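PDB 4LPS: Hydrogenase/urease maturation factor HypB from Helicobacter pylori, which hydrolyses GTP slowly and uses this GTPase activity in inserting nickel into [NiFe] hydrogenase, and is also required for the maturation of urease. Local coordinates for residues E36-E39 with R40-E44; E64-A67 with D68-D71; D163-V166 with L167-P170; D185-V189 with F190-V194. One frame throughout, in Å; residues are numbered along the deposited sequence.

Interaction 1. Residues E36-E39 with R40-E44; sequences EMKE and RYLKE. With PO4 (phosphate ion), chain I.
The Tyr41 ring carries the carbonyl of Met37 over one face, with Met37 O 3.1 Å above the ring plane and displaced toward the rim; Lys38 N lies over the same face, higher up. At the edge of the other flat group, the Arg40 guanidinium, sits a phosphate ion, close to the guanidinium plane. Both contacts belong to the last turns of the N-terminal alpha-helix 29-43, whose i to i+4 bonds link the two segments: Tyr41 N to Met37 O (2.9 Å), Leu42 N to Lys38 O and Lys43 N to Glu39 O, while the bond from Arg40 N to Glu36 O is weak. With CG anti to its own carbonyl carbon (chi1 -62°), the tyrosine ring is laid back along the preceding turn. Met37, bent at chi2 and chi3, brings CE to 3.8 Å from Tyr41 CE1, and its CB approaches the phenol end. The hydroxyl itself is hydrogen-bonded to the backbone carbonyl of Leu148, and the ring touches Ile113 of helix 110-122, so this buried side of the helix faces the body of the protein. Arg40 bends at chi3 (65°) and grips two phosphate oxygens, through NE to O4 at 2.8 Å and NH1 to O2 at 2.9 Å, while its NH2 forms a salt bridge with Asp118 of helix 110-122. The phosphate probably comes from the crystallisation liquor. Along the exposed side, Glu39 and Lys43 are joined through one water, which donates to Glu39 OE2 at 3.1 Å and accepts from Lys43 NZ at 2.6 Å.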
loop_
_atom_site.group_PDB
_atom_site.type_symbol
_atom_site.label_atom_id
_atom_site.label_comp_id
_atom_site.label_asym_id
_atom_site.label_seq_id
_atom_site.Cartn_x
_atom_site.Cartn_y
_atom_site.Cartn_z
ATOM N N GLU A 36 -3.775 11.092 -15.327
ATOM C CA GLU A 36 -3.520 10.415 -16.595
ATOM C C GLU A 36 -3.202 8.939 -16.388
ATOM O O GLU A 36 -3.580 8.097 -17.202
ATOM C CB GLU A 36 -2.380 11.103 -17.342
ATOM C CG GLU A 36 -2.757 12.468 -17.891
ATOM C CD GLU A 36 -1.600 13.143 -18.584
ATOM O OE1 GLU A 36 -1.814 13.740 -19.658
ATOM O OE2 GLU A 36 -0.475 13.074 -18.050
ATOM N N MET A 37 -2.484 8.628 -15.312
ATOM C CA MET A 37 -2.196 7.234 -14.985
ATOM C C MET A 37 -3.468 6.510 -14.575
ATOM O O MET A 37 -3.633 5.326 -14.868
ATOM C CB MET A 37 -1.149 7.127 -13.874
ATOM C CG MET A 37 0.275 7.442 -14.316
ATOM S SD MET A 37 0.821 6.457 -15.734
ATOM C CE MET A 37 0.584 4.796 -15.098
ATOM N N LYS A 38 -4.351 7.216 -13.872
ATOM C CA LYS A 38 -5.633 6.646 -13.470
ATOM C C LYS A 38 -6.490 6.259 -14.676
ATOM O O LYS A 38 -7.205 5.257 -14.634
ATOM C CB LYS A 38 -6.404 7.614 -12.572
ATOM C CG LYS A 38 -7.599 6.964 -11.881
ATOM C CD LYS A 38 -8.274 7.891 -10.884
ATOM C CE LYS A 38 -9.546 7.257 -10.341
ATOM N NZ LYS A 38 -10.280 8.169 -9.426
ATOM N N GLU A 39 -6.429 7.058 -15.740
ATOM C CA GLU A 39 -7.065 6.695 -17.004
ATOM C C GLU A 39 -6.611 5.316 -17.472
ATOM O O GLU A 39 -7.425 4.481 -17.859
ATOM C CB GLU A 39 -6.755 7.728 -18.090
ATOM C CG GLU A 39 -7.228 9.139 -17.784
ATOM C CD GLU A 39 -6.841 10.122 -18.869
ATOM O OE1 GLU A 39 -6.701 11.322 -18.557
ATOM O OE2 GLU A 39 -6.671 9.697 -20.034
ATOM N N ARG A 40 -5.301 5.090 -17.438
ATOM C CA ARG A 40 -4.723 3.831 -17.892
ATOM C C ARG A 40 -5.064 2.673 -16.959
ATOM O O ARG A 40 -5.259 1.547 -17.418
ATOM C CB ARG A 40 -3.206 3.963 -18.033
ATOM C CG ARG A 40 -2.780 5.075 -18.985
ATOM C CD ARG A 40 -1.305 4.985 -19.335
ATOM N NE ARG A 40 -1.001 3.768 -20.084
ATOM C CZ ARG A 40 0.227 3.320 -20.316
ATOM N NH1 ARG A 40 0.408 2.203 -21.006
ATOM N NH2 ARG A 40 1.274 3.988 -19.853
ATOM N N TYR A 41 -5.119 2.948 -15.657
ATOM C CA TYR A 41 -5.495 1.929 -14.681
ATOM C C TYR A 41 -6.867 1.362 -14.994
ATOM O O TYR A 41 -7.072 0.148 -14.997
ATOM C CB TYR A 41 -5.515 2.498 -13.257
ATOM C CG TYR A 41 -4.202 3.025 -12.721
ATOM C CD1 TYR A 41 -2.990 2.609 -13.246
ATOM C CD2 TYR A 41 -4.184 3.924 -11.665
ATOM C CE1 TYR A 41 -1.794 3.084 -12.742
ATOM C CE2 TYR A 41 -3.000 4.404 -11.155
ATOM C CZ TYR A 41 -1.810 3.983 -11.696
ATOM O OH TYR A 41 -0.632 4.465 -11.182
ATOM N N LEU A 42 -7.801 2.265 -15.270
ATOM C CA LEU A 42 -9.184 1.901 -15.548
ATOM C C LEU A 42 -9.296 1.216 -16.907
ATOM O O LEU A 42 -10.074 0.278 -17.076
ATOM C CB LEU A 42 -10.080 3.142 -15.485
ATOM C CG LEU A 42 -10.045 3.890 -14.144
ATOM C CD1 LEU A 42 -10.989 5.089 -14.139
ATOM C CD2 LEU A 42 -10.352 2.954 -12.981
ATOM N N LYS A 43 -8.524 1.704 -17.873
ATOM C CA LYS A 43 -8.465 1.096 -19.197
ATOM C C LYS A 43 -8.052 -0.370 -19.104
ATOM O O LYS A 43 -8.594 -1.226 -19.802
ATOM C CB LYS A 43 -7.486 1.859 -20.087
ATOM C CG LYS A 43 -7.674 1.624 -21.574
ATOM C CD LYS A 43 -7.012 2.736 -22.376
ATOM C CE LYS A 43 -7.629 4.091 -22.064
ATOM N NZ LYS A 43 -6.877 5.207 -22.706
ATOM N N GLU A 44 -7.078 -0.645 -18.244
ATOM C CA GLU A 44 -6.568 -1.998 -18.061
ATOM C C GLU A 44 -7.406 -2.790 -17.063
ATOM O O GLU A 44 -7.090 -3.942 -16.760
ATOM C CB GLU A 44 -5.111 -1.955 -17.601
ATOM C CG GLU A 44 -4.170 -1.341 -18.620
ATOM C CD GLU A 44 -3.658 -2.356 -19.615
ATOM O OE1 GLU A 44 -2.982 -1.951 -20.581
ATOM O OE2 GLU A 44 -3.927 -3.563 -19.428
HETATM P P PO4 I . -3.239 1.422 -21.824
HETATM O O1 PO4 I . -4.499 0.628 -21.592
HETATM O O2 PO4 I . -2.076 0.671 -21.230
HETATM O O3 PO4 I . -2.998 1.609 -23.301
HETATM O O4 PO4 I . -3.366 2.774 -21.169
HETATM O O HOH W 1 -7.542 7.690 -22.227
#

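Interaction 2. Residues E64-A67 with D68-D71; sequences ENLA and DFKD. With GOL (glycerol), chain H.
Lys70 NZ donates to the backbone carbonyl of Ala67, with NZ 2.8 Å from Ala67 O and nearly along the C=O axis. The bond lies beside a type I beta turn, Leu66 to Phe69, at the C-terminal end of helix 59-66 in the P-loop GTPase fold, where the chain turns toward strand 74-80. To reach back, the lysine chain folds at chi2 (-48°) and again at chi3, bringing its amino group beside the helix end. The partial negative charge at the C-terminal end of a helix would probably strengthen this bond to the ammonium group. A glycerol, probably from the crystallisation liquor, lies on the same carbonyl, its O1 2.7 Å from Ala67 O and 3.0 Å from Phe69 O. Two backbone bonds shape the turn: Asp68 N to Asn65 O at 3.2 Å, and Phe69 N to Leu66 O at 3.1 Å, which closes it. The Asp68 side chain lies back over the Asn65 carbonyl, while its OD1 is held in a salt bridge by Lys93. Further out, the Phe69 side chain touches Leu221 and Glu222 of helix 218-234, and Leu66 touches Phe72. Between the turn's own apolar side chains, Leu66 CD2 approaches Phe69 CD2 to 4.3 Å.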
loop_
_atom_site.group_PDB
_atom_site.type_symbol
_atom_site.label_atom_id
_atom_site.label_comp_id
_atom_site.label_asym_id
_atom_site.label_seq_id
_atom_site.Cartn_x
_atom_site.Cartn_y
_atom_site.Cartn_z
ATOM N N GLU A 64 3.817 -10.832 0.188
ATOM C CA GLU A 64 4.218 -12.233 0.071
ATOM C C GLU A 64 3.110 -13.160 0.564
ATOM O O GLU A 64 2.824 -14.186 -0.051
ATOM C CB GLU A 64 5.507 -12.502 0.854
ATOM C CG GLU A 64 6.778 -11.946 0.220
ATOM C CD GLU A 64 7.991 -12.103 1.123
ATOM O OE1 GLU A 64 7.871 -11.831 2.337
ATOM O OE2 GLU A 64 9.062 -12.506 0.622
ATOM N N ASN A 65 2.489 -12.784 1.679
ATOM C CA ASN A 65 1.401 -13.566 2.256
ATOM C C ASN A 65 0.107 -13.473 1.445
ATOM O O ASN A 65 -0.664 -14.431 1.383
ATOM C CB ASN A 65 1.150 -13.125 3.699
ATOM C CG ASN A 65 2.240 -13.587 4.648
ATOM O OD1 ASN A 65 2.858 -14.630 4.438
ATOM N ND2 ASN A 65 2.496 -12.800 5.690
ATOM N N LEU A 66 -0.133 -12.318 0.829
ATOM C CA LEU A 66 -1.319 -12.131 -0.006
ATOM C C LEU A 66 -1.258 -12.996 -1.267
ATOM O O LEU A 66 -2.287 -13.406 -1.802
ATOM C CB LEU A 66 -1.485 -10.658 -0.387
ATOM C CG LEU A 66 -2.089 -9.722 0.666
ATOM C CD1 LEU A 66 -2.046 -8.277 0.184
ATOM C CD2 LEU A 66 -3.513 -10.136 0.996
ATOM N N ALA A 67 -0.046 -13.263 -1.740
ATOM C CA ALA A 67 0.157 -14.105 -2.915
ATOM C C ALA A 67 -0.347 -15.534 -2.720
ATOM O O ALA A 67 -0.503 -16.278 -3.691
ATOM C CB ALA A 67 1.625 -14.123 -3.285
ATOM N N ASP A 68 -0.595 -15.919 -1.471
ATOM C CA ASP A 68 -1.081 -17.261 -1.173
ATOM C C ASP A 68 -2.579 -17.408 -1.416
ATOM O O ASP A 68 -3.107 -18.521 -1.402
ATOM C CB ASP A 68 -0.745 -17.640 0.271
ATOM C CG ASP A 68 0.749 -17.766 0.507
ATOM O OD1 ASP A 68 1.475 -18.100 -0.453
ATOM O OD2 ASP A 68 1.196 -17.542 1.653
ATOM N N PHE A 69 -3.266 -16.291 -1.633
ATOM C CA PHE A 69 -4.692 -16.341 -1.941
ATOM C C PHE A 69 -4.896 -16.319 -3.453
ATOM O O PHE A 69 -4.632 -15.315 -4.119
ATOM C CB PHE A 69 -5.436 -15.186 -1.271
ATOM C CG PHE A 69 -5.359 -15.208 0.230
ATOM C CD1 PHE A 69 -6.041 -16.175 0.954
ATOM C CD2 PHE A 69 -4.620 -14.259 0.917
ATOM C CE1 PHE A 69 -5.974 -16.204 2.338
ATOM C CE2 PHE A 69 -4.551 -14.279 2.299
ATOM C CZ PHE A 69 -5.229 -15.253 3.009
ATOM N N LYS A 70 -5.357 -17.446 -3.987
ATOM C CA LYS A 70 -5.446 -17.640 -5.427
ATOM C C LYS A 70 -6.538 -16.776 -6.047
ATOM O O LYS A 70 -6.479 -16.439 -7.234
ATOM C CB LYS A 70 -5.680 -19.121 -5.735
ATOM C CG LYS A 70 -4.479 -19.989 -5.376
ATOM C CD LYS A 70 -3.198 -19.368 -5.914
ATOM C CE LYS A 70 -2.204 -19.066 -4.798
ATOM N NZ LYS A 70 -0.951 -18.465 -5.337
ATOM N N ASP A 71 -7.520 -16.397 -5.233
ATOM C CA ASP A 71 -8.576 -15.501 -5.687
ATOM C C ASP A 71 -8.136 -14.041 -5.632
ATOM O O ASP A 71 -8.913 -13.142 -5.957
ATOM C CB ASP A 71 -9.845 -15.699 -4.851
ATOM C CG ASP A 71 -9.624 -15.415 -3.376
ATOM O OD1 ASP A 71 -8.474 -15.549 -2.907
ATOM O OD2 ASP A 71 -10.597 -15.050 -2.683
HETATM C C1 GOL H . -1.559 -15.314 -6.693
HETATM O O1 GOL H . -1.976 -14.858 -5.425
HETATM C C2 GOL H . -0.159 -14.775 -6.968
HETATM O O2 GOL H . 0.359 -15.368 -8.142
HETATM C C3 GOL H . -0.250 -13.267 -7.162
HETATM O O3 GOL H . -1.288 -12.974 -8.069
#

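Interaction 3. Residues D163-V166 with L167-P170; sequences DDKV and LKYP
Lys168 reaches back along its turn and crosses Asp164 at a slant, its extended chain ending with NZ 2.8 Å from Asp164 OD2. The other carboxylate oxygen, OD1, takes Lys165 NZ at 3.0 Å, so the aspartate is held by one ammonium group on each oxygen. Both donors arrive on the syn side, each slightly out of the carboxylate plane. The first torsion of Asp164 (chi1 66°), with CG between the backbone N and the carbonyl carbon, turns the carboxylate toward both ammonium groups. Lys165 NZ and Lys168 NZ are 4.1 Å apart, both drawn to the carboxylate they share; Lys165 NZ also donates to the Glu161 carbonyl. This salt-bridge network spans the short, weakly bonded helix 165-168, which follows strand 152-158 in the nucleotide-binding domain. Lys165 and Tyr169 run side by side, pointing the same way, with Lys165 CD 3.9 Å from Tyr169 CE1. Lys165 O lies at the edge of that ring, near its plane, and accepts a hydrogen bond from Tyr169 N (3.0 Å). From the opposite flank of the turn Val166 packs on Leu157 and on Leu204 of helix 194-204. Tyr169 is the N-cap of helix 170-174, and Pro170 CA makes a CH...O contact with Val166 O at 3.5 Å.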
loop_
_atom_site.group_PDB
_atom_site.type_symbol
_atom_site.label_atom_id
_atom_site.label_comp_id
_atom_site.label_asym_id
_atom_site.label_seq_id
_atom_site.Cartn_x
_atom_site.Cartn_y
_atom_site.Cartn_z
ATOM N N ASP A 163 2.515 3.339 19.577
ATOM C CA ASP A 163 1.092 3.599 19.392
ATOM C C ASP A 163 0.773 5.093 19.323
ATOM O O ASP A 163 -0.394 5.485 19.270
ATOM C CB ASP A 163 0.282 2.917 20.508
ATOM C CG ASP A 163 0.690 3.370 21.907
ATOM O OD1 ASP A 163 1.230 4.485 22.066
ATOM O OD2 ASP A 163 0.470 2.595 22.864
ATOM N N ASP A 164 1.819 5.915 19.330
ATOM C CA ASP A 164 1.670 7.366 19.338
ATOM C C ASP A 164 1.907 8.004 17.971
ATOM O O ASP A 164 1.871 9.228 17.836
ATOM C CB ASP A 164 2.634 7.977 20.355
ATOM C CG ASP A 164 4.090 7.793 19.962
ATOM O OD1 ASP A 164 4.430 6.738 19.386
ATOM O OD2 ASP A 164 4.899 8.704 20.224
ATOM N N LYS A 165 2.133 7.184 16.953
ATOM C CA LYS A 165 2.663 7.700 15.697
ATOM C C LYS A 165 1.619 8.407 14.839
ATOM O O LYS A 165 1.971 9.208 13.968
ATOM C CB LYS A 165 3.315 6.570 14.903
ATOM C CG LYS A 165 4.611 6.067 15.528
ATOM C CD LYS A 165 5.682 7.146 15.461
ATOM C CE LYS A 165 6.971 6.693 16.121
ATOM N NZ LYS A 165 6.849 6.638 17.607
ATOM N N VAL A 166 0.342 8.115 15.078
ATOM C CA VAL A 166 -0.717 8.644 14.225
ATOM C C VAL A 166 -0.731 10.171 14.277
ATOM O O VAL A 166 -0.729 10.836 13.241
ATOM C CB VAL A 166 -2.107 8.104 14.624
ATOM C CG1 VAL A 166 -3.207 8.837 13.869
ATOM C CG2 VAL A 166 -2.197 6.613 14.350
ATOM N N LEU A 167 -0.747 10.723 15.485
ATOM C CA LEU A 167 -0.744 12.173 15.652
ATOM C C LEU A 167 0.605 12.816 15.321
ATOM O O LEU A 167 0.676 14.025 15.088
ATOM C CB LEU A 167 -1.160 12.544 17.078
ATOM C CG LEU A 167 -2.638 12.328 17.415
ATOM C CD1 LEU A 167 -3.061 13.155 18.625
ATOM C CD2 LEU A 167 -3.515 12.648 16.219
ATOM N N LYS A 168 1.671 12.019 15.311
ATOM C CA LYS A 168 2.991 12.530 14.951
ATOM C C LYS A 168 3.144 12.685 13.446
ATOM O O LYS A 168 3.924 13.515 12.978
ATOM C CB LYS A 168 4.091 11.618 15.493
ATOM C CG LYS A 168 4.407 11.840 16.964
ATOM C CD LYS A 168 5.536 10.931 17.417
ATOM C CE LYS A 168 5.999 11.292 18.817
ATOM N NZ LYS A 168 7.008 10.322 19.326
ATOM N N TYR A 169 2.401 11.882 12.691
ATOM C CA TYR A 169 2.435 11.985 11.239
ATOM C C TYR A 169 1.014 12.105 10.687
ATOM O O TYR A 169 0.574 11.259 9.904
ATOM C CB TYR A 169 3.168 10.781 10.640
ATOM C CG TYR A 169 4.590 10.662 11.141
ATOM C CD1 TYR A 169 4.873 10.026 12.346
ATOM C CD2 TYR A 169 5.643 11.235 10.442
ATOM C CE1 TYR A 169 6.166 9.929 12.818
ATOM C CE2 TYR A 169 6.941 11.145 10.908
ATOM C CZ TYR A 169 7.195 10.493 12.095
ATOM O OH TYR A 169 8.488 10.406 12.562
ATOM N N PRO A 170 0.291 13.166 11.095
ATOM C CA PRO A 170 -1.135 13.298 10.783
ATOM C C PRO A 170 -1.446 13.361 9.289
ATOM O O PRO A 170 -2.489 12.846 8.886
ATOM C CB PRO A 170 -1.523 14.612 11.476
ATOM C CG PRO A 170 -0.260 15.384 11.561
ATOM C CD PRO A 170 0.805 14.357 11.796
#

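Interaction 4. Residues D185-V189 with F190-V194; sequences DMVEV and FNFRV. With GDP (guanosine-5'-diphosphate), chain D.
With CG anti to its own carbonyl carbon (chi1 -80°), Phe190 swings its ring back so that CD2 lies 3.9 Å from Met186 CB. Met186 O lies at the edge of the phenylalanine ring, in its plane, and accepts a hydrogen bond from Phe190 N (3.3 Å). Val189 CG2 packs against the same ring atom, CD2, at 3.7 Å, so the ring is flanked by the methionine and the valine; it also touches Pro160. A type I beta turn, Glu188 to Asn191, follows, closed by Asn191 N to Glu188 O and bridged by a water that donates to Glu188 O and to Asn191 OD1. The tighter bond is Phe192 N to Val187 O at 3.0 Å, almost straight at 165°. The buried Phe192 side chain packs on Val159 and on Ile181 of strand 178-182. At the start of the segment Asp185 holds the base of GDP with both carboxylate oxygens, OD1 on N1 and OD2 on N2, each 2.7 Å away; Ser214 also bonds OD1. Met186, bent at chi2 (-78°), brings CE to 3.3 Å from GDP N2. This bidentate grip of one aspartate on N1 and N2 is the hallmark of the G4 motif, (N/T)KxD, of P-loop GTPases, here with Lys183 and Asp185 after strand 178-182.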
loop_
_atom_site.group_PDB
_atom_site.type_symbol
_atom_site.label_atom_id
_atom_site.label_comp_id
_atom_site.label_asym_id
_atom_site.label_seq_id
_atom_site.Cartn_x
_atom_site.Cartn_y
_atom_site.Cartn_z
ATOM N N ASP A 185 1.022 -9.432 16.446
ATOM C CA ASP A 185 1.522 -10.446 17.371
ATOM C C ASP A 185 2.414 -9.856 18.467
ATOM O O ASP A 185 2.660 -10.501 19.488
ATOM C CB ASP A 185 2.286 -11.527 16.604
ATOM C CG ASP A 185 3.365 -10.950 15.707
ATOM O OD1 ASP A 185 3.021 -10.257 14.726
ATOM O OD2 ASP A 185 4.562 -11.196 15.978
ATOM N N MET A 186 2.899 -8.634 18.246
ATOM C CA MET A 186 3.863 -7.998 19.145
ATOM C C MET A 186 3.238 -7.033 20.160
ATOM O O MET A 186 3.960 -6.354 20.895
ATOM C CB MET A 186 4.919 -7.254 18.322
ATOM C CG MET A 186 5.817 -8.157 17.483
ATOM S SD MET A 186 7.093 -8.955 18.474
ATOM C CE MET A 186 7.360 -10.467 17.551
ATOM N N VAL A 187 1.908 -6.966 20.197
ATOM C CA VAL A 187 1.205 -5.989 21.035
ATOM C C VAL A 187 1.584 -6.079 22.516
ATOM O O VAL A 187 1.829 -5.060 23.165
ATOM C CB VAL A 187 -0.325 -6.146 20.904
ATOM C CG1 VAL A 187 -1.048 -5.443 22.046
ATOM C CG2 VAL A 187 -0.797 -5.605 19.568
ATOM N N GLU A 188 1.643 -7.298 23.042
ATOM C CA GLU A 188 1.890 -7.503 24.466
ATOM C C GLU A 188 3.311 -7.137 24.906
ATOM O O GLU A 188 3.493 -6.461 25.925
ATOM C CB GLU A 188 1.591 -8.956 24.843
ATOM C CG GLU A 188 1.118 -9.130 26.277
ATOM C CD GLU A 188 0.552 -10.512 26.551
ATOM O OE1 GLU A 188 1.342 -11.441 26.824
ATOM O OE2 GLU A 188 -0.689 -10.663 26.496
ATOM N N VAL A 189 4.312 -7.590 24.157
ATOM C CA VAL A 189 5.702 -7.314 24.517
ATOM C C VAL A 189 6.069 -5.829 24.399
ATOM O O VAL A 189 7.022 -5.375 25.033
ATOM C CB VAL A 189 6.685 -8.147 23.661
ATOM C CG1 VAL A 189 6.597 -9.618 24.033
ATOM C CG2 VAL A 189 6.400 -7.960 22.187
ATOM N N PHE A 190 5.314 -5.074 23.605
ATOM C CA PHE A 190 5.563 -3.641 23.467
ATOM C C PHE A 190 4.608 -2.766 24.283
ATOM O O PHE A 190 4.721 -1.538 24.256
ATOM C CB PHE A 190 5.497 -3.233 21.993
ATOM C CG PHE A 190 6.746 -3.547 21.220
ATOM C CD1 PHE A 190 7.809 -2.656 21.216
ATOM C CD2 PHE A 190 6.863 -4.730 20.501
ATOM C CE1 PHE A 190 8.964 -2.933 20.511
ATOM C CE2 PHE A 190 8.016 -5.014 19.792
ATOM C CZ PHE A 190 9.069 -4.116 19.797
ATOM N N ASN A 191 3.680 -3.397 25.003
ATOM C CA ASN A 191 2.651 -2.677 25.752
ATOM C C ASN A 191 1.941 -1.675 24.837
ATOM O O ASN A 191 1.645 -0.542 25.226
ATOM C CB ASN A 191 3.257 -1.972 26.972
ATOM C CG ASN A 191 4.085 -2.911 27.840
ATOM O OD1 ASN A 191 3.548 -3.775 28.537
ATOM N ND2 ASN A 191 5.403 -2.741 27.801
ATOM N N PHE A 192 1.686 -2.118 23.610
ATOM C CA PHE A 192 1.115 -1.288 22.558
ATOM C C PHE A 192 -0.370 -1.099 22.825
ATOM O O PHE A 192 -1.081 -2.067 23.098
ATOM C CB PHE A 192 1.350 -1.953 21.196
ATOM C CG PHE A 192 0.907 -1.137 20.015
ATOM C CD1 PHE A 192 -0.404 -1.197 19.556
ATOM C CD2 PHE A 192 1.818 -0.350 19.326
ATOM C CE1 PHE A 192 -0.804 -0.459 18.452
ATOM C CE2 PHE A 192 1.428 0.385 18.219
ATOM C CZ PHE A 192 0.115 0.332 17.783
ATOM N N ARG A 193 -0.837 0.144 22.753
ATOM C CA ARG A 193 -2.243 0.436 23.003
ATOM C C ARG A 193 -3.007 0.712 21.712
ATOM O O ARG A 193 -2.953 1.815 21.160
ATOM C CB ARG A 193 -2.365 1.603 23.992
ATOM C CG ARG A 193 -2.043 1.182 25.427
ATOM C CD ARG A 193 -1.611 2.321 26.348
ATOM N NE ARG A 193 -2.325 3.572 26.121
ATOM C CZ ARG A 193 -1.785 4.632 25.529
ATOM N NH1 ARG A 193 -0.529 4.587 25.103
ATOM N NH2 ARG A 193 -2.498 5.736 25.362
ATOM N N VAL A 194 -3.690 -0.324 21.228
ATOM C CA VAL A 194 -4.584 -0.232 20.075
ATOM C C VAL A 194 -5.603 0.892 20.263
ATOM O O VAL A 194 -5.984 1.566 19.305
ATOM C CB VAL A 194 -5.307 -1.577 19.832
ATOM C CG1 VAL A 194 -6.373 -1.447 18.752
ATOM C CG2 VAL A 194 -4.300 -2.643 19.436
HETATM P PB GDP D . 8.851 -3.614 4.767
HETATM O O1B GDP D . 10.261 -3.080 4.802
HETATM O O2B GDP D . 8.524 -4.153 3.397
HETATM O O3B GDP D . 7.865 -2.517 5.082
HETATM O O3A GDP D . 8.689 -4.765 5.873
HETATM P PA GDP D . 9.350 -6.228 5.733
HETATM O O1A GDP D . 8.409 -7.153 5.006
HETATM O O2A GDP D . 10.698 -6.180 5.061
HETATM O "O5'" GDP D . 9.456 -6.689 7.261
HETATM C "C5'" GDP D . 10.531 -6.239 8.082
HETATM C "C4'" GDP D . 10.708 -7.224 9.229
HETATM O "O4'" GDP D . 9.475 -7.363 9.937
HETATM C "C3'" GDP D . 11.063 -8.603 8.706
HETATM O "O3'" GDP D . 12.045 -9.164 9.582
HETATM C "C2'" GDP D . 9.792 -9.411 8.823
HETATM O "O2'" GDP D . 10.088 -10.777 9.110
HETATM C "C1'" GDP D . 9.110 -8.745 10.002
HETATM N N9 GDP D . 7.635 -8.857 9.961
HETATM C C8 GDP D . 6.806 -8.578 8.937
HETATM N N7 GDP D . 5.515 -8.782 9.301
HETATM C C5 GDP D . 5.510 -9.187 10.588
HETATM C C6 GDP D . 4.496 -9.572 11.598
HETATM O O6 GDP D . 3.280 -9.568 11.321
HETATM N N1 GDP D . 4.919 -9.924 12.819
HETATM C C2 GDP D . 6.226 -9.938 13.145
HETATM N N2 GDP D . 6.591 -10.305 14.396
HETATM N N3 GDP D . 7.206 -9.598 12.274
HETATM C C4 GDP D . 6.910 -9.224 11.012
HETATM O O HOH W 2 1.719 -6.036 27.871
#

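Overall arrangement
The four contacts come in series along the chain, and each is local. Interaction 1 lies on helix 29-43, which precedes strand 47-52 of the parallel seven-stranded sheet; interactions 2, 3 and 4 lie in the connections between later elements. Interaction 2 lies about the C-terminal part of helix 59-66, which follows the P-loop, with its centre about 26 Å from that of interaction 4. Interactions 3 and 4 are neighbours, centres about 16 Å apart, and touch through a salt bridge between Asp163 and Arg193. Interaction 1 lies across the chain's centre from both, centre to centre about 33 Å (interaction 3) and 40 Å (interaction 4). The salt bridge thus links the connection after strand 152-158 to the loop after strand 178-182, whose beginning, at Asp185, holds the guanine.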